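Local coordinates for N-acetylneuraminic acid (Sialic acid) synthetase (Leptospira borgpetersenii serovar Hardjo-bovis, PDB 6NCS), which probably makes sialic acid or its 9-phosphate as an N-acylneuraminate synthase, and binds manganese, at residues Pro183-Glu186 / Ile187-Asn190; Leu252-Leu255 / Val256-Glu260. All coordinates share one frame; numbering follows the deposited sequence.

In the fold
Both contacts are local and belong to one (beta/alpha)8 barrel of the NeuB family. Contact 1 comes first along the chain, in the loop that leads from strand 173-178 to helix 193-200; contact 2 follows on helix 249-266, after the barrel's last strand, 227-231. Their centres are 21 Å apart and their nearest atoms about 12 Å, so they do not touch, but helix 215-222 packs against both, with Ile216 on contact 1 and Leu218 on contact 2. The dimer interface brings helix 249-266 of the second subunit, the equivalent of the helix that carries contact 2, to the loop of contact 1, where Ile265 of that subunit packs on Ala189.

Contact 1: Pro183-Glu186 / Ile187-Asn190; sequences PMNE and IDAN
The amides of Asp188 and Ala189 donate to the carbonyl oxygens of Asn185 and Glu186, closing two overlapping type I turns in a beta-alpha loop of the TIM barrel. The bond from Asp188 N to Asn185 O is 3.0 Å long, that from Ala189 N to Glu186 O 3.1 Å.

Met184 runs alongside these turns. From CB, its CG lies anti to the backbone N (chi1 -171°) and comes within 4.2 Å of Asp188 CB. SD then lies 3.8 Å from Ala189 CA, and a bend at chi3 (68°) sets CE beside the methyl of Ala189, CE to CB 3.9 Å. The side chain is buried, about 4 Å from that of His210, a manganese ligand whose backbone is also hydrogen-bonded to that of Met184, and Ile216 of helix 215-222 covers it.

The polar ends look to the second subunit: Glu186 OE2 makes a salt bridge to Arg261 of the second subunit, and Asp188 OD2 is hydrogen-bonded to Ser276 OG of that subunit. The amide of Asn185 and the carboxylate of Asp188 point the same way, their planes 35° apart. Between the two residues sits a water that accepts from Asn185 N at 2.6 Å and donates to Asp188 OD2.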
loop_
_atom_site.group_PDB
_atom_site.type_symbol
_atom_site.label_atom_id
_atom_site.label_comp_id
_atom_site.label_asym_id
_atom_site.label_seq_id
_atom_site.Cartn_x
_atom_site.Cartn_y
_atom_site.Cartn_z
ATOM N N PRO A 183 11.555 7.737 -18.554
ATOM C CA PRO A 183 10.679 6.860 -17.769
ATOM C C PRO A 183 10.654 7.284 -16.305
ATOM O O PRO A 183 11.554 7.995 -15.853
ATOM C CB PRO A 183 11.324 5.482 -17.933
ATOM C CG PRO A 183 12.766 5.773 -18.146
ATOM C CD PRO A 183 12.846 7.093 -18.869
ATOM N N MET A 184 9.641 6.848 -15.568
ATOM C CA MET A 184 9.491 7.267 -14.181
ATOM C C MET A 184 10.341 6.371 -13.289
ATOM O O MET A 184 10.210 5.142 -13.324
ATOM C CB MET A 184 8.028 7.224 -13.753
ATOM C CG MET A 184 7.800 7.855 -12.390
ATOM S SD MET A 184 6.308 7.264 -11.606
ATOM C CE MET A 184 6.818 5.566 -11.298
ATOM N N ASN A 185 11.219 6.984 -12.503
ATOM C CA ASN A 185 12.067 6.244 -11.583
ATOM C C ASN A 185 11.323 5.971 -10.275
ATOM O O ASN A 185 10.368 6.660 -9.925
ATOM C CB ASN A 185 13.353 7.019 -11.318
ATOM C CG ASN A 185 14.102 7.360 -12.600
ATOM O OD1 ASN A 185 14.307 6.502 -13.461
ATOM N ND2 ASN A 185 14.499 8.621 -12.737
ATOM N N GLU A 186 11.788 4.947 -9.551
ATOM C CA GLU A 186 11.134 4.518 -8.311
ATOM C C GLU A 186 10.941 5.674 -7.336
ATOM O O GLU A 186 9.860 5.846 -6.761
ATOM C CB GLU A 186 11.960 3.424 -7.622
ATOM C CG GLU A 186 11.762 2.034 -8.154
ATOM C CD GLU A 186 12.562 0.995 -7.382
ATOM O OE1 GLU A 186 13.298 1.356 -6.434
ATOM O OE2 GLU A 186 12.453 -0.195 -7.725
ATOM N N ILE A 187 11.993 6.464 -7.116
ATOM C CA ILE A 187 11.920 7.492 -6.085
ATOM C C ILE A 187 10.998 8.636 -6.461
ATOM O O ILE A 187 10.729 9.494 -5.616
ATOM C CB ILE A 187 13.309 8.066 -5.737
ATOM C CG1 ILE A 187 13.886 8.852 -6.914
ATOM C CG2 ILE A 187 14.254 6.955 -5.291
ATOM C CD1 ILE A 187 15.142 9.623 -6.553
ATOM N N ASP A 188 10.493 8.665 -7.696
ATOM C CA ASP A 188 9.576 9.709 -8.131
ATOM C C ASP A 188 8.111 9.293 -8.071
ATOM O O ASP A 188 7.247 10.114 -8.367
ATOM C CB ASP A 188 9.907 10.143 -9.562
ATOM C CG ASP A 188 11.124 11.038 -9.637
ATOM O OD1 ASP A 188 11.428 11.720 -8.635
ATOM O OD2 ASP A 188 11.775 11.060 -10.704
ATOM N N ALA A 189 7.813 8.047 -7.672
ATOM C CA ALA A 189 6.450 7.534 -7.773
ATOM C C ALA A 189 5.480 8.287 -6.870
ATOM O O ALA A 189 4.308 8.475 -7.231
ATOM C CB ALA A 189 6.430 6.043 -7.442
ATOM N N ASN A 190 5.936 8.696 -5.683
ATOM C CA ASN A 190 5.100 9.397 -4.704
ATOM C C ASN A 190 3.742 8.711 -4.528
ATOM O O ASN A 190 2.682 9.341 -4.581
ATOM C CB ASN A 190 4.920 10.866 -5.104
ATOM C CG ASN A 190 4.356 11.708 -3.980
ATOM O OD1 ASN A 190 4.389 11.300 -2.826
ATOM N ND2 ASN A 190 3.832 12.887 -4.314
HETATM O O HOH W 1 11.348 9.591 -12.838
HETATM O O HOH W 2 14.611 10.467 -11.153
#

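Contact 2: Leu252-Leu255 / Val256-Glu260; sequences LAKL and VTETE
Leu255 O is gripped twice by Thr259: its hydroxyl OG1 donates at 2.7 Å and its backbone N at 2.9 Å, from opposite faces of the carbonyl plane. The hydroxyl gets there because chi1 of Thr259 (-68°) holds OG1 beside its own backbone N, turned back toward the preceding turn, so a buried polar group is satisfied within the helix. Leu255 lies alongside, with CD1 3.9 Å from that OG1.

One residue earlier round the helix, the stems of Lys254 and Glu258 run side by side, Lys254 CD against Glu258 CG at 3.7 Å. Their charged ends stop short of contact, with 4.8 Å between Lys254 NZ and Glu258 OE2, though the opposite charges probably still attract. The firmer partner of Glu258 is Arg261, one turn on, which forms a salt bridge with OE1. Thr257 crosses Lys254 at about a right angle, and its OG1 is 2.8 Å from a water that also donates weakly to Ala253 O.

Val256 faces the barrel, its CG2 3.4 Å from Leu252 O and its side chain on Ile28 of strand 27-33. Leu255 meets Ile228 of strand 227-231 and Leu218 of helix 215-222. Leu252, Leu255, Val256 and Thr259 thus face the barrel while Lys254 and Thr257 are exposed, the amphipathic pattern of an outer helix of a (beta/alpha)8 barrel.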
loop_
_atom_site.group_PDB
_atom_site.type_symbol
_atom_site.label_atom_id
_atom_site.label_comp_id
_atom_site.label_asym_id
_atom_site.label_seq_id
_atom_site.Cartn_x
_atom_site.Cartn_y
_atom_site.Cartn_z
ATOM N N LEU A 252 1.112 -7.810 -18.741
ATOM C CA LEU A 252 -0.223 -7.290 -18.455
ATOM C C LEU A 252 -1.075 -8.331 -17.735
ATOM O O LEU A 252 -1.819 -8.002 -16.802
ATOM C CB LEU A 252 -0.900 -6.847 -19.756
ATOM C CG LEU A 252 -2.304 -6.236 -19.678
ATOM C CD1 LEU A 252 -2.336 -4.991 -18.819
ATOM C CD2 LEU A 252 -2.831 -5.932 -21.086
ATOM N N ALA A 253 -1.004 -9.587 -18.177
ATOM C CA ALA A 253 -1.778 -10.638 -17.524
ATOM C C ALA A 253 -1.326 -10.825 -16.082
ATOM O O ALA A 253 -2.147 -11.059 -15.189
ATOM C CB ALA A 253 -1.645 -11.946 -18.299
ATOM N N LYS A 254 -0.017 -10.737 -15.840
ATOM C CA LYS A 254 0.484 -10.817 -14.470
ATOM C C LYS A 254 0.038 -9.618 -13.644
ATOM O O LYS A 254 -0.270 -9.763 -12.454
ATOM C CB LYS A 254 2.011 -10.933 -14.486
ATOM C CG LYS A 254 2.653 -11.141 -13.140
ATOM C CD LYS A 254 2.256 -12.497 -12.580
ATOM C CE LYS A 254 3.451 -13.244 -12.027
ATOM N NZ LYS A 254 3.060 -14.623 -11.623
ATOM N N LEU A 255 -0.003 -8.424 -14.253
ATOM C CA LEU A 255 -0.530 -7.255 -13.553
ATOM C C LEU A 255 -1.957 -7.502 -13.102
ATOM O O LEU A 255 -2.325 -7.183 -11.967
ATOM C CB LEU A 255 -0.466 -6.019 -14.457
ATOM C CG LEU A 255 -1.057 -4.707 -13.928
ATOM C CD1 LEU A 255 -0.349 -4.214 -12.652
ATOM C CD2 LEU A 255 -0.979 -3.644 -15.026
ATOM N N VAL A 256 -2.774 -8.089 -13.974
ATOM C CA VAL A 256 -4.166 -8.359 -13.626
ATOM C C VAL A 256 -4.249 -9.346 -12.465
ATOM O O VAL A 256 -4.981 -9.123 -11.492
ATOM C CB VAL A 256 -4.938 -8.865 -14.859
ATOM C CG1 VAL A 256 -6.309 -9.394 -14.453
ATOM C CG2 VAL A 256 -5.079 -7.727 -15.899
ATOM N N THR A 257 -3.531 -10.473 -12.559
ATOM C CA THR A 257 -3.714 -11.497 -11.527
ATOM C C THR A 257 -3.052 -11.083 -10.222
ATOM O O THR A 257 -3.542 -11.427 -9.135
ATOM C CB THR A 257 -3.182 -12.869 -11.978
ATOM O OG1 THR A 257 -1.782 -12.799 -12.264
ATOM C CG2 THR A 257 -3.928 -13.357 -13.216
ATOM N N GLU A 258 -1.947 -10.347 -10.301
ATOM C CA GLU A 258 -1.311 -9.890 -9.072
ATOM C C GLU A 258 -2.123 -8.784 -8.413
ATOM O O GLU A 258 -2.175 -8.708 -7.183
ATOM C CB GLU A 258 0.117 -9.436 -9.357
ATOM C CG GLU A 258 1.084 -10.617 -9.578
ATOM C CD GLU A 258 1.344 -11.413 -8.298
ATOM O OE1 GLU A 258 2.243 -11.029 -7.520
ATOM O OE2 GLU A 258 0.653 -12.427 -8.075
ATOM N N THR A 259 -2.790 -7.940 -9.205
ATOM C CA THR A 259 -3.689 -6.952 -8.618
ATOM C C THR A 259 -4.807 -7.627 -7.839
ATOM O O THR A 259 -5.138 -7.208 -6.720
ATOM C CB THR A 259 -4.269 -6.053 -9.706
ATOM O OG1 THR A 259 -3.229 -5.243 -10.254
ATOM C CG2 THR A 259 -5.326 -5.158 -9.123
ATOM N N GLU A 260 -5.393 -8.683 -8.412
ATOM C CA GLU A 260 -6.450 -9.403 -7.716
ATOM C C GLU A 260 -5.916 -10.014 -6.429
ATOM O O GLU A 260 -6.582 -9.980 -5.387
ATOM C CB GLU A 260 -7.046 -10.467 -8.642
ATOM C CG GLU A 260 -7.849 -9.858 -9.796
ATOM C CD GLU A 260 -8.103 -10.801 -10.986
ATOM O OE1 GLU A 260 -7.435 -11.856 -11.118
ATOM O OE2 GLU A 260 -8.979 -10.463 -11.809
HETATM O O HOH W 3 -0.844 -14.165 -14.582
#